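Local coordinates for regulatory protein BLAR1 (Bacillus licheniformis, PDB 1NRF) that probably senses beta-lactam antibiotics outside the cell through acylation of its C-terminal sensor domain, the part in this crystal, and passes the signal to the cytoplasm, at residues F13-N18 with R44-I49. Sequence-based numbering, arbitrary orientation.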
# COMPACT_ATOMS: atom_id res chain seq x y z
N PHE A 13 -1.84 15.96 6.11
CA PHE A 13 -3.02 16.88 6.17
C PHE A 13 -2.96 17.93 5.08
O PHE A 13 -2.43 19.03 5.28
CB PHE A 13 -3.09 17.55 7.55
CG PHE A 13 -3.54 16.63 8.65
CD1 PHE A 13 -3.02 16.76 9.93
CD2 PHE A 13 -4.47 15.63 8.40
CE1 PHE A 13 -3.42 15.90 10.94
CE2 PHE A 13 -4.88 14.77 9.40
CZ PHE A 13 -4.35 14.91 10.68
N LEU A 14 -3.50 17.58 3.92
CA LEU A 14 -3.52 18.46 2.76
C LEU A 14 -4.05 19.86 3.09
O LEU A 14 -4.95 20.02 3.92
CB LEU A 14 -4.38 17.84 1.66
CG LEU A 14 -4.09 16.37 1.34
CD1 LEU A 14 -5.09 15.86 0.34
CD2 LEU A 14 -2.66 16.23 0.83
N PRO A 15 -3.50 20.89 2.45
CA PRO A 15 -3.98 22.25 2.72
C PRO A 15 -5.41 22.44 2.23
O PRO A 15 -5.72 22.11 1.08
CB PRO A 15 -2.98 23.13 1.97
CG PRO A 15 -2.59 22.26 0.80
CD PRO A 15 -2.42 20.90 1.45
N GLY A 16 -6.26 22.95 3.10
CA GLY A 16 -7.65 23.17 2.74
C GLY A 16 -8.52 21.99 3.14
O GLY A 16 -9.40 21.59 2.37
N THR A 17 -8.29 21.45 4.33
CA THR A 17 -9.04 20.30 4.83
C THR A 17 -9.36 20.42 6.32
O THR A 17 -8.96 21.39 6.97
CB THR A 17 -8.25 18.98 4.62
OG1 THR A 17 -7.00 19.04 5.32
CG2 THR A 17 -7.98 18.73 3.14
N ASN A 18 -10.10 19.44 6.85
CA ASN A 18 -10.45 19.40 8.27
C ASN A 18 -10.32 17.96 8.78
O ASN A 18 -10.43 17.00 8.02
CB ASN A 18 -11.87 19.95 8.49
CG ASN A 18 -12.97 18.95 8.15
OD1 ASN A 18 -13.35 18.12 8.98
ND2 ASN A 18 -13.48 19.03 6.93
N ARG A 44 -15.83 15.85 1.05
CA ARG A 44 -15.92 16.57 2.31
C ARG A 44 -14.54 17.06 2.76
O ARG A 44 -14.43 17.74 3.79
CB ARG A 44 -16.52 15.67 3.39
CG ARG A 44 -17.95 15.21 3.11
CD ARG A 44 -18.96 16.34 3.28
NE ARG A 44 -19.01 16.84 4.66
CZ ARG A 44 -19.40 16.12 5.70
NH1 ARG A 44 -19.78 14.85 5.55
NH2 ARG A 44 -19.40 16.66 6.91
N LYS A 45 -13.50 16.73 1.99
CA LYS A 45 -12.13 17.11 2.33
C LYS A 45 -11.95 16.87 3.83
O LYS A 45 -11.39 17.70 4.54
CB LYS A 45 -11.89 18.59 2.02
CG LYS A 45 -12.22 19.01 0.60
CD LYS A 45 -11.80 20.45 0.35
CE LYS A 45 -12.41 21.01 -0.94
NZ LYS A 45 -11.99 20.29 -2.19
N LYS A 46 -12.45 15.74 4.30
CA LYS A 46 -12.36 15.41 5.71
C LYS A 46 -11.60 14.12 6.02
O LYS A 46 -11.75 13.10 5.34
CB LYS A 46 -13.75 15.29 6.32
CG LYS A 46 -13.74 14.94 7.81
CD LYS A 46 -15.03 14.24 8.23
CE LYS A 46 -16.26 15.02 7.82
NZ LYS A 46 -16.28 16.39 8.40
N TYR A 47 -10.77 14.19 7.05
CA TYR A 47 -10.02 13.04 7.50
C TYR A 47 -10.71 12.51 8.74
O TYR A 47 -11.11 13.29 9.62
CB TYR A 47 -8.59 13.40 7.91
CG TYR A 47 -7.66 13.82 6.80
CD1 TYR A 47 -7.43 15.17 6.55
CD2 TYR A 47 -6.96 12.87 6.06
CE1 TYR A 47 -6.50 15.57 5.60
CE2 TYR A 47 -6.02 13.26 5.10
CZ TYR A 47 -5.80 14.62 4.89
OH TYR A 47 -4.85 15.03 3.99
N THR A 48 -10.86 11.20 8.81
CA THR A 48 -11.43 10.57 9.98
C THR A 48 -10.31 9.65 10.43
O THR A 48 -9.92 8.74 9.69
CB THR A 48 -12.67 9.74 9.66
OG1 THR A 48 -13.67 10.57 9.06
CG2 THR A 48 -13.25 9.14 10.95
N ILE A 49 -9.77 9.89 11.61
CA ILE A 49 -8.69 9.04 12.07
C ILE A 49 -8.74 8.57 13.50
O ILE A 49 -9.12 9.31 14.41
CB ILE A 49 -7.30 9.69 11.83
CG1 ILE A 49 -7.26 11.08 12.43
CG2 ILE A 49 -7.00 9.73 10.34
CD1 ILE A 49 -5.95 11.80 12.16
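Phe13 turns its edge to one face of the Tyr47 ring, a T-shaped pair with planes at 69° and centroids 5.0 Å apart. Phe13 CD2 lies over that face, displaced toward the rim, 3.5 Å from Tyr47 CE1. Ile49 CD1 meets the Phe13 ring at its edge, near CZ. At the Tyr47 edge, in the ring plane, sits Thr17 OG1. Thr17 chi1 (60°) sets this hydroxyl between its own N and carbonyl carbon. Thr17 OG1 donates to Leu14 O, 2.7 Å away, a side-chain bond that spans Pro15 and Gly16. The Tyr47 hydroxyl accepts a nearly straight bond from Leu14 N, 2.9 Å from OH, and donates to Asn163 OD1 of helix 158-170. Beyond the turn, Asn18 pairs with Lys46 in parallel. Asn18 N donates to Lys45 O (3.2 Å), and Tyr47 N donates to Asn18 O (3.0 Å). Lys45 and Lys46 form a G1 bulge opposite Asn41. Lys46 NZ bonds Asn18 OD1 only weakly, at 3.5 Å. This is where outer strand 18-21 joins the sheet of the penicillin-binding fold, away from the presumed acylation site. Backbone bonds fix the strand pairing, while two polar partners and the Phe13 edge restrain the Tyr47 ring.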